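Local coordinates for tannase (Fusobacterium nucleatum subsp. nucleatum ATCC 25586, PDB 6YQ4), which binds magnesium and probably hydrolyses gallotannins as a tannase of the alpha/beta-hydrolase type, at residues K14-E19 / A31-I36; Q182-Y187 / I418-P423; V226-R231 / I346-K351. One frame throughout, in Å; residues are numbered along the deposited sequence.

Overall arrangement
None of the three contacts touches another, and each holds different elements. Interaction 1 joins the two arms of the N-terminal hairpin at one edge of the main sheet, partly buried, and combines backbone pairing and a tyrosine pair with an outlying salt bridge. Interaction 2 lies closest to the centre of the chain and is carried by side chains: a methionine touching two tyrosines, with a tyrosine hydroxyl on a backbone carbonyl. Interaction 3, a surface contact, ties a loop to a small two-stranded sheet through backbone bonds, arginines and waters. Along the chain it is nested within the loop closed by interaction 2, while interactions 1 and 3 lie on opposite sides of the chain's centre.

Interaction 1 (K14-E19 / A31-I36); sequences KYISKE and AYENII
Tyr-15 sets its CB over one face of the Tyr-32 ring, 3.7 Å from that ring's centroid and displaced toward the rim, a CH-pi contact that forms the tight end of this interface. CG of Tyr-15 is held between its own backbone N and carbonyl carbon (chi1 64°), and the two tyrosine side chains lie side by side, pointing the same way. Their rings are inclined at 51° to each other, neither stacked nor edge-to-face. Lys-14 O also comes within 3.2 Å of Tyr-32 CD1. Tyr-32 is buried: its OH bonds to Pro-12 O, its ring meets that of Phe-10, and its side chain lies about 7 Å from that of Met-153, a residue of the magnesium site.

Next to the tyrosines the backbones of a beta hairpin join. Ile-16 and Ala-31 make an antiparallel hydrogen-bonded pair, with Ile-16 N to Ala-31 O at 3.0 Å and Ala-31 N to Ile-16 O at 2.9 Å. Strand 16-21 is the outermost strand on this side of the mixed sheet. The short strand axes stand 106° apart, and this pair is the one bridge between 14-19 and 31-36; toward the turn the hairpin stays paired, Lys-18 with Tyr-29.

The looser, more solvent-exposed side is carried by Lys-18 and Glu-33. They reach toward each other tip to tip, and NZ of Lys-18 meets the syn lone pair of Glu-33 OE2 at 2.6 Å in a salt bridge. The extended lysine passes its CD 3.8 Å from Ala-31 CB on the way. Exposed Ile-16 crosses Glu-33 at about a right angle, its CD1 3.7 Å from Glu-33 OE1.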
loop_
_atom_site.group_PDB
_atom_site.type_symbol
_atom_site.label_atom_id
_atom_site.label_comp_id
_atom_site.label_asym_id
_atom_site.label_seq_id
_atom_site.Cartn_x
_atom_site.Cartn_y
_atom_site.Cartn_z
ATOM N N LYS A 14 9.660 -17.965 25.786
ATOM C CA LYS A 14 9.710 -18.906 24.657
ATOM C C LYS A 14 10.293 -18.183 23.446
ATOM O O LYS A 14 9.568 -17.689 22.586
ATOM C CB LYS A 14 8.331 -19.487 24.352
ATOM C CG LYS A 14 8.272 -20.363 23.082
ATOM C CD LYS A 14 9.333 -21.477 23.085
ATOM C CE LYS A 14 10.018 -21.626 21.724
ATOM N NZ LYS A 14 11.342 -22.313 21.840
ATOM N N TYR A 15 11.619 -18.155 23.362
ATOM C CA TYR A 15 12.312 -17.452 22.294
ATOM C C TYR A 15 13.539 -18.245 21.874
ATOM O O TYR A 15 14.010 -19.121 22.601
ATOM C CB TYR A 15 12.759 -16.053 22.737
ATOM C CG TYR A 15 13.784 -16.090 23.864
ATOM C CD1 TYR A 15 15.156 -16.118 23.597
ATOM C CD2 TYR A 15 13.379 -16.096 25.193
ATOM C CE1 TYR A 15 16.084 -16.136 24.623
ATOM C CE2 TYR A 15 14.302 -16.132 26.221
ATOM C CZ TYR A 15 15.648 -16.152 25.930
ATOM O OH TYR A 15 16.558 -16.182 26.967
ATOM N N ILE A 16 14.075 -17.904 20.704
ATOM C CA ILE A 16 15.393 -18.362 20.281
ATOM C C ILE A 16 16.310 -17.150 20.189
ATOM O O ILE A 16 15.907 -16.091 19.694
ATOM C CB ILE A 16 15.352 -19.118 18.938
ATOM C CG1 ILE A 16 14.405 -20.320 19.014
ATOM C CG2 ILE A 16 16.754 -19.590 18.540
ATOM C CD1 ILE A 16 14.086 -20.916 17.637
ATOM N N SER A 17 17.542 -17.305 20.672
ATOM C CA SER A 17 18.558 -16.268 20.541
ATOM C C SER A 17 19.154 -16.329 19.143
ATOM O O SER A 17 19.719 -17.357 18.749
ATOM C CB SER A 17 19.655 -16.452 21.582
ATOM O OG SER A 17 19.186 -16.137 22.873
ATOM N N LYS A 18 19.034 -15.234 18.396
ATOM C CA LYS A 18 19.574 -15.145 17.050
ATOM C C LYS A 18 20.465 -13.910 16.958
ATOM O O LYS A 18 20.599 -13.138 17.915
ATOM C CB LYS A 18 18.446 -15.123 16.003
ATOM C CG LYS A 18 17.634 -16.418 15.976
ATOM C CD LYS A 18 16.492 -16.398 14.977
ATOM C CE LYS A 18 15.951 -17.829 14.787
ATOM N NZ LYS A 18 15.368 -18.089 13.419
ATOM N N GLU A 19 21.106 -13.744 15.800
ATOM C CA GLU A 19 22.008 -12.622 15.581
ATOM C C GLU A 19 22.218 -12.444 14.087
ATOM O O GLU A 19 21.915 -13.332 13.283
ATOM C CB GLU A 19 23.357 -12.819 16.282
ATOM C CG GLU A 19 24.084 -14.090 15.865
ATOM C CD GLU A 19 25.463 -14.205 16.485
ATOM O OE1 GLU A 19 25.838 -13.306 17.265
ATOM O OE2 GLU A 19 26.176 -15.185 16.185
ATOM N N ALA A 31 14.038 -13.980 19.171
ATOM C CA ALA A 31 13.021 -14.239 18.164
ATOM C C ALA A 31 11.879 -15.037 18.775
ATOM O O ALA A 31 12.112 -16.096 19.368
ATOM C CB ALA A 31 13.616 -15.001 16.977
ATOM N N TYR A 32 10.653 -14.525 18.626
ATOM C CA TYR A 32 9.420 -15.220 19.007
ATOM C C TYR A 32 8.654 -15.532 17.718
ATOM O O TYR A 32 7.862 -14.731 17.232
ATOM C CB TYR A 32 8.603 -14.378 19.956
ATOM C CG TYR A 32 9.383 -13.900 21.157
ATOM C CD1 TYR A 32 9.223 -14.514 22.403
ATOM C CD2 TYR A 32 10.277 -12.829 21.055
ATOM C CE1 TYR A 32 9.933 -14.071 23.522
ATOM C CE2 TYR A 32 11.006 -12.395 22.173
ATOM C CZ TYR A 32 10.819 -13.014 23.396
ATOM O OH TYR A 32 11.531 -12.576 24.496
ATOM N N GLU A 33 8.889 -16.710 17.161
ATOM C CA GLU A 33 8.507 -16.956 15.784
ATOM C C GLU A 33 7.160 -17.659 15.683
ATOM O O GLU A 33 6.829 -18.524 16.499
ATOM C CB GLU A 33 9.595 -17.752 15.069
ATOM C CG GLU A 33 10.767 -16.878 14.654
ATOM C CD GLU A 33 12.110 -17.585 14.752
ATOM O OE1 GLU A 33 12.250 -18.521 15.580
ATOM O OE2 GLU A 33 13.032 -17.183 14.007
ATOM N N ASN A 34 6.382 -17.230 14.690
ATOM C CA ASN A 34 5.135 -17.850 14.237
ATOM C C ASN A 34 4.138 -18.058 15.375
ATOM O O ASN A 34 3.653 -19.155 15.629
ATOM C CB ASN A 34 5.426 -19.142 13.472
ATOM C CG ASN A 34 6.474 -18.932 12.385
ATOM O OD1 ASN A 34 7.649 -19.278 12.553
ATOM N ND2 ASN A 34 6.065 -18.284 11.288
ATOM N N ILE A 35 3.813 -16.944 16.016
ATOM C CA ILE A 35 2.759 -16.862 17.020
ATOM C C ILE A 35 1.406 -16.745 16.323
ATOM O O ILE A 35 1.183 -15.824 15.530
ATOM C CB ILE A 35 2.992 -15.657 17.936
ATOM C CG1 ILE A 35 4.247 -15.862 18.790
ATOM C CG2 ILE A 35 1.738 -15.378 18.753
ATOM C CD1 ILE A 35 5.048 -14.617 18.989
ATOM N N ILE A 36 0.497 -17.668 16.617
ATOM C CA ILE A 36 -0.883 -17.493 16.175
ATOM C C ILE A 36 -1.487 -16.343 16.974
ATOM O O ILE A 36 -1.591 -16.418 18.201
ATOM C CB ILE A 36 -1.689 -18.790 16.351
ATOM C CG1 ILE A 36 -0.918 -19.996 15.789
ATOM C CG2 ILE A 36 -3.050 -18.681 15.662
ATOM C CD1 ILE A 36 -0.757 -19.967 14.287
#

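Interaction 2 (Q182-Y187 / I418-P423); sequences QDYLPY and IKMMNP
Tyr-184 and Met-420 run alongside one another with opposite headings, and the tyrosine is engaged both over a face and at its edge. Met-420 CG lies over a face of the Tyr-184 ring, 4.3 Å from its centroid. At the edge of the same ring, in its plane, is the backbone oxygen of Met-420: Tyr-184 OH donates to Met-420 O over 2.7 Å. The hydroxyl approaches at 120° to the C=O bond, tilted 24° from the carbonyl plane. Met-420 thus meets the tyrosine with both its main chain and its side chain.

In the methionine, SD lies anti to CA (chi2 -178°). The sulfur stands 4.5 Å from the Tyr-184 centroid and 5.1 Å from that of Tyr-187, oblique to both rings. A bend at chi3 then places Met-420 CE 4.0 Å from Tyr-187 CE1, again at a slant. Asp-183 CB packs on Met-420 CG at 3.8 Å, so the methionine is lined by three side chains of 182-187.

On the more exposed flank, Lys-419 crosses Asp-183 at about a right angle. Its NZ stands 3.4 Å from Asp-183 OD2, a weak salt bridge; the same oxygen has a stronger partner in the hydroxyl of Tyr-426. Tyr-184 also makes a cation-pi contact with Lys-140 of helix 134-148, and Tyr-187 touches Val-137 of that helix.

The whole is a Met-aromatic cluster, one thioether shared by two tyrosines, joining the 3-10 turn and the first turn of helix 185-191 to the end of helix 415-420 in what appears to be an alpha/beta-hydrolase fold.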
loop_
_atom_site.group_PDB
_atom_site.type_symbol
_atom_site.label_atom_id
_atom_site.label_comp_id
_atom_site.label_asym_id
_atom_site.label_seq_id
_atom_site.Cartn_x
_atom_site.Cartn_y
_atom_site.Cartn_z
ATOM N N GLN A 182 -16.320 -0.080 13.150
ATOM C CA GLN A 182 -17.166 -1.207 13.517
ATOM C C GLN A 182 -17.358 -2.194 12.376
ATOM O O GLN A 182 -17.685 -3.358 12.629
ATOM C CB GLN A 182 -18.520 -0.691 13.992
ATOM C CG GLN A 182 -18.426 0.328 15.106
ATOM C CD GLN A 182 -18.849 -0.234 16.445
ATOM O OE1 GLN A 182 -18.016 -0.680 17.235
ATOM N NE2 GLN A 182 -20.156 -0.219 16.710
ATOM N N ASP A 183 -17.164 -1.755 11.130
ATOM C CA ASP A 183 -17.343 -2.621 9.965
ATOM C C ASP A 183 -16.543 -3.915 10.053
ATOM O O ASP A 183 -16.966 -4.949 9.517
ATOM C CB ASP A 183 -16.914 -1.875 8.707
ATOM C CG ASP A 183 -17.648 -0.573 8.526
ATOM O OD1 ASP A 183 -18.416 -0.190 9.440
ATOM O OD2 ASP A 183 -17.452 0.056 7.463
ATOM N N TYR A 184 -15.373 -3.869 10.688
ATOM C CA TYR A 184 -14.463 -4.994 10.726
ATOM C C TYR A 184 -14.734 -5.954 11.881
ATOM O O TYR A 184 -14.275 -7.106 11.831
ATOM C CB TYR A 184 -13.035 -4.466 10.799
ATOM C CG TYR A 184 -12.700 -3.518 9.679
ATOM C CD1 TYR A 184 -12.209 -3.989 8.478
ATOM C CD2 TYR A 184 -12.864 -2.145 9.824
ATOM C CE1 TYR A 184 -11.900 -3.124 7.443
ATOM C CE2 TYR A 184 -12.560 -1.277 8.800
ATOM C CZ TYR A 184 -12.071 -1.764 7.619
ATOM O OH TYR A 184 -11.765 -0.891 6.594
ATOM N N LEU A 185 -15.479 -5.518 12.901
ATOM C CA LEU A 185 -15.668 -6.333 14.100
ATOM C C LEU A 185 -16.330 -7.680 13.829
ATOM O O LEU A 185 -15.838 -8.689 14.364
ATOM C CB LEU A 185 -16.456 -5.542 15.152
ATOM C CG LEU A 185 -16.094 -4.086 15.421
ATOM C CD1 LEU A 185 -16.877 -3.608 16.635
ATOM C CD2 LEU A 185 -14.594 -3.918 15.643
ATOM N N PRO A 186 -17.419 -7.789 13.047
ATOM C CA PRO A 186 -17.986 -9.138 12.805
ATOM C C PRO A 186 -16.985 -10.116 12.205
ATOM O O PRO A 186 -17.082 -11.326 12.450
ATOM C CB PRO A 186 -19.163 -8.874 11.850
ATOM C CG PRO A 186 -19.560 -7.445 12.118
ATOM C CD PRO A 186 -18.238 -6.734 12.414
ATOM N N TYR A 187 -16.003 -9.633 11.442
ATOM C CA TYR A 187 -14.971 -10.544 10.972
ATOM C C TYR A 187 -13.945 -10.841 12.059
ATOM O O TYR A 187 -13.396 -11.951 12.102
ATOM C CB TYR A 187 -14.273 -9.978 9.740
ATOM C CG TYR A 187 -15.163 -9.766 8.535
ATOM C CD1 TYR A 187 -15.839 -8.559 8.349
ATOM C CD2 TYR A 187 -15.298 -10.762 7.552
ATOM C CE1 TYR A 187 -16.628 -8.344 7.234
ATOM C CE2 TYR A 187 -16.090 -10.558 6.429
ATOM C CZ TYR A 187 -16.756 -9.341 6.283
ATOM O OH TYR A 187 -17.556 -9.106 5.193
ATOM N N ILE A 418 -16.296 -3.333 -0.840
ATOM C CA ILE A 418 -15.545 -2.311 -1.560
ATOM C C ILE A 418 -15.164 -1.182 -0.609
ATOM O O ILE A 418 -14.016 -0.709 -0.609
ATOM C CB ILE A 418 -16.354 -1.799 -2.766
ATOM C CG1 ILE A 418 -16.705 -2.972 -3.691
ATOM C CG2 ILE A 418 -15.582 -0.741 -3.516
ATOM C CD1 ILE A 418 -17.459 -2.579 -4.950
ATOM N N LYS A 419 -16.105 -0.767 0.248
ATOM C CA LYS A 419 -15.835 0.297 1.212
ATOM C C LYS A 419 -14.703 -0.083 2.157
ATOM O O LYS A 419 -13.743 0.683 2.343
ATOM C CB LYS A 419 -17.089 0.618 2.014
ATOM C CG LYS A 419 -16.833 1.728 3.008
ATOM C CD LYS A 419 -17.923 1.834 4.093
ATOM C CE LYS A 419 -17.381 2.629 5.293
ATOM N NZ LYS A 419 -18.433 3.024 6.234
ATOM N N MET A 420 -14.793 -1.274 2.756
ATOM C CA MET A 420 -13.824 -1.694 3.766
ATOM C C MET A 420 -12.399 -1.791 3.244
ATOM O O MET A 420 -11.475 -1.910 4.065
ATOM C CB MET A 420 -14.214 -3.041 4.356
ATOM C CG MET A 420 -15.256 -2.943 5.457
ATOM S SD MET A 420 -15.608 -4.582 6.136
ATOM C CE MET A 420 -16.957 -5.018 5.074
ATOM N N MET A 421 -12.192 -1.779 1.922
ATOM C CA MET A 421 -10.846 -1.839 1.367
ATOM C C MET A 421 -10.307 -0.469 1.009
ATOM O O MET A 421 -9.161 -0.385 0.558
ATOM C CB MET A 421 -10.786 -2.738 0.115
ATOM C CG MET A 421 -11.153 -4.190 0.339
ATOM S SD MET A 421 -10.146 -4.933 1.628
ATOM C CE MET A 421 -8.445 -4.522 1.116
ATOM N N ASN A 422 -11.101 0.591 1.181
ATOM C CA ASN A 422 -10.732 1.916 0.678
ATOM C C ASN A 422 -10.543 2.943 1.790
ATOM O O ASN A 422 -11.536 3.401 2.383
ATOM C CB ASN A 422 -11.775 2.419 -0.312
ATOM C CG ASN A 422 -11.322 3.689 -1.016
ATOM O OD1 ASN A 422 -10.217 4.183 -0.772
ATOM N ND2 ASN A 422 -12.158 4.211 -1.900
ATOM N N PRO A 423 -9.310 3.351 2.094
ATOM C CA PRO A 423 -9.099 4.344 3.160
ATOM C C PRO A 423 -9.870 5.642 2.956
ATOM O O PRO A 423 -10.163 6.324 3.949
ATOM C CB PRO A 423 -7.587 4.606 3.113
ATOM C CG PRO A 423 -7.005 3.561 2.403
ATOM C CD PRO A 423 -8.045 2.940 1.481
#

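Interaction 3 (V226-R231 / I346-K351); sequences VNSYSR and IGDRMK
Ser-230 N donates to Arg-349 O over 2.9 Å, almost in line with the carbonyl bond, while Arg-349 N returns a longer bond of 3.3 Å to Ser-228 O. Together they form a single bridge centred on Tyr-229, whose CA also comes within 3.0 Å of Arg-349 O in a CA-H...O contact.

Side chains extend this join at both ends. Arg-231 turns its CG between its backbone N and carbonyl carbon (chi1 60°), then runs extended to NE, and NH1 bonds to Met-350 O at 2.8 Å with the oxygen in the guanidinium plane. Its CB packs on Met-350 CG at 3.5 Å. At the other end the Val-226 and Arg-349 side chains lie antiparallel side by side, Val-226 CG1 being 3.7 Å from Arg-349 CB. Arg-349 NE is modelled against Val-226 O, but so closely, and with a second conformer deposited, that the detail is doubtful. Asp-348 closes the exposed side, its OD1 2.7 Å from Ser-228 OG. One water donates to both Tyr-229 O and Asp-348 OD2, another to Ser-230 O and Asp-348 O.

Further bonds surround these groups. Arg-231 NH1 also bonds to Ser-352 OG, its strongest polar partner; in the conformer given, Arg-349 NH1 pairs with Glu-220; and Lys-445 NZ reaches Asp-348 O. Lys-351 NZ bonds to Asp-446 O and to a glycerol, probably from the crystallisation liquor.

The loop 346-351 meets one edge of strand 228-232 at a single bridge, the two directions 69° apart; the strand's other edge pairs with strand 252-256, and Tyr-219 OH of helix 212-223 bonds to Lys-351 N.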
loop_
_atom_site.group_PDB
_atom_site.type_symbol
_atom_site.label_atom_id
_atom_site.label_comp_id
_atom_site.label_asym_id
_atom_site.label_seq_id
_atom_site.Cartn_x
_atom_site.Cartn_y
_atom_site.Cartn_z
ATOM N N VAL A 226 -1.680 7.558 -24.740
ATOM C CA VAL A 226 -0.504 6.695 -24.774
ATOM C C VAL A 226 -1.005 5.313 -25.185
ATOM O O VAL A 226 -1.513 4.553 -24.363
ATOM C CB VAL A 226 0.221 6.676 -23.426
ATOM C CG1 VAL A 226 1.579 5.953 -23.542
ATOM C CG2 VAL A 226 0.395 8.107 -22.893
ATOM N N ASN A 227 -0.887 4.997 -26.468
ATOM C CA ASN A 227 -1.580 3.856 -27.054
ATOM C C ASN A 227 -0.674 2.656 -27.314
ATOM O O ASN A 227 -1.132 1.660 -27.883
ATOM C CB ASN A 227 -2.272 4.278 -28.350
ATOM C CG ASN A 227 -3.408 5.250 -28.098
ATOM O OD1 ASN A 227 -4.036 5.225 -27.032
ATOM N ND2 ASN A 227 -3.673 6.112 -29.065
ATOM N N SER A 228 0.583 2.714 -26.903
ATOM C CA SER A 228 1.473 1.562 -26.948
ATOM C C SER A 228 1.950 1.278 -25.531
ATOM O O SER A 228 2.370 2.202 -24.826
ATOM C CB SER A 228 2.655 1.829 -27.876
ATOM O OG SER A 228 3.609 2.634 -27.213
ATOM N N TYR A 229 1.858 0.021 -25.101
ATOM C CA TYR A 229 2.157 -0.358 -23.727
ATOM C C TYR A 229 3.369 -1.284 -23.665
ATOM O O TYR A 229 3.835 -1.815 -24.681
ATOM C CB TYR A 229 0.949 -1.040 -23.061
ATOM C CG TYR A 229 0.455 -2.282 -23.810
ATOM C CD1 TYR A 229 -0.463 -2.176 -24.845
ATOM C CD2 TYR A 229 0.920 -3.553 -23.481
ATOM C CE1 TYR A 229 -0.901 -3.295 -25.533
ATOM C CE2 TYR A 229 0.485 -4.673 -24.154
ATOM C CZ TYR A 229 -0.425 -4.539 -25.180
ATOM O OH TYR A 229 -0.851 -5.655 -25.856
ATOM N N SER A 230 3.882 -1.459 -22.443
ATOM C CA SER A 230 4.818 -2.528 -22.109
ATOM C C SER A 230 4.844 -2.698 -20.600
ATOM O O SER A 230 4.884 -1.719 -19.857
ATOM C CB SER A 230 6.233 -2.279 -22.635
ATOM O OG SER A 230 6.703 -1.006 -22.266
ATOM N N ARG A 231 4.828 -3.951 -20.164
ATOM C CA ARG A 231 4.624 -4.301 -18.767
ATOM C C ARG A 231 5.128 -5.717 -18.559
ATOM O O ARG A 231 5.239 -6.509 -19.502
ATOM C CB ARG A 231 3.142 -4.217 -18.375
ATOM C CG ARG A 231 2.221 -5.180 -19.204
ATOM C CD ARG A 231 0.758 -5.098 -18.729
ATOM N NE ARG A 231 -0.187 -5.715 -19.659
ATOM C CZ ARG A 231 -0.866 -5.071 -20.609
ATOM N NH1 ARG A 231 -0.707 -3.771 -20.781
ATOM N NH2 ARG A 231 -1.700 -5.736 -21.404
ATOM N N ILE A 346 5.662 10.078 -22.111
ATOM C CA ILE A 346 7.065 9.949 -22.466
ATOM C C ILE A 346 7.420 8.468 -22.522
ATOM O O ILE A 346 7.837 7.964 -23.574
ATOM C CB ILE A 346 7.950 10.772 -21.505
ATOM C CG1 ILE A 346 7.957 12.238 -21.982
ATOM C CG2 ILE A 346 9.373 10.218 -21.431
ATOM C CD1 ILE A 346 8.943 13.145 -21.269
ATOM N N GLY A 347 7.216 7.734 -21.439
ATOM C CA GLY A 347 7.396 6.302 -21.536
ATOM C C GLY A 347 6.247 5.649 -22.292
ATOM O O GLY A 347 5.300 6.294 -22.745
ATOM N N ASP A 348 6.337 4.328 -22.426
ATOM C CA ASP A 348 5.172 3.535 -22.801
ATOM C C ASP A 348 4.268 3.379 -21.592
ATOM O O ASP A 348 4.735 3.306 -20.463
ATOM C CB ASP A 348 5.572 2.141 -23.274
ATOM C CG ASP A 348 5.950 2.093 -24.726
ATOM O OD1 ASP A 348 5.692 3.045 -25.495
ATOM O OD2 ASP A 348 6.526 1.068 -25.094
ATOM N N ARG A 349 2.970 3.306 -21.828
ATOM C CA ARG A 349 2.039 3.014 -20.748
ATOM C C ARG A 349 2.272 1.590 -20.256
ATOM O O ARG A 349 2.818 0.756 -20.970
ATOM C CB ARG A 349 0.588 3.211 -21.224
ATOM C CG ARG A 349 -0.325 1.984 -21.129
ATOM C CD ARG A 349 -1.476 1.977 -22.156
ATOM N NE ARG A 349 -2.149 3.265 -22.334
ATOM C CZ ARG A 349 -3.341 3.584 -21.825
ATOM N NH1 ARG A 349 -3.858 4.781 -22.053
ATOM N NH2 ARG A 349 -4.015 2.717 -21.077
ATOM N N MET A 350 1.860 1.317 -19.020
ATOM C CA MET A 350 2.002 -0.024 -18.462
ATOM C C MET A 350 0.718 -0.847 -18.579
ATOM O O MET A 350 0.635 -1.776 -19.380
ATOM C CB MET A 350 2.414 0.061 -17.006
ATOM C CG MET A 350 3.026 -1.211 -16.510
ATOM S SD MET A 350 3.122 -1.277 -14.733
ATOM C CE MET A 350 2.530 -2.945 -14.404
ATOM N N LYS A 351 -0.280 -0.539 -17.768
ATOM C CA LYS A 351 -1.499 -1.321 -17.788
ATOM C C LYS A 351 -2.412 -0.847 -18.915
ATOM O O LYS A 351 -2.341 0.296 -19.366
ATOM C CB LYS A 351 -2.209 -1.223 -16.435
ATOM C CG LYS A 351 -1.321 -1.612 -15.265
ATOM C CD LYS A 351 -2.113 -1.955 -14.022
ATOM C CE LYS A 351 -1.181 -2.476 -12.947
ATOM N NZ LYS A 351 -1.809 -2.450 -11.575
HETATM O O HOH W 1 5.153 -1.060 -27.138
HETATM O O HOH W 2 5.643 0.852 -18.869
#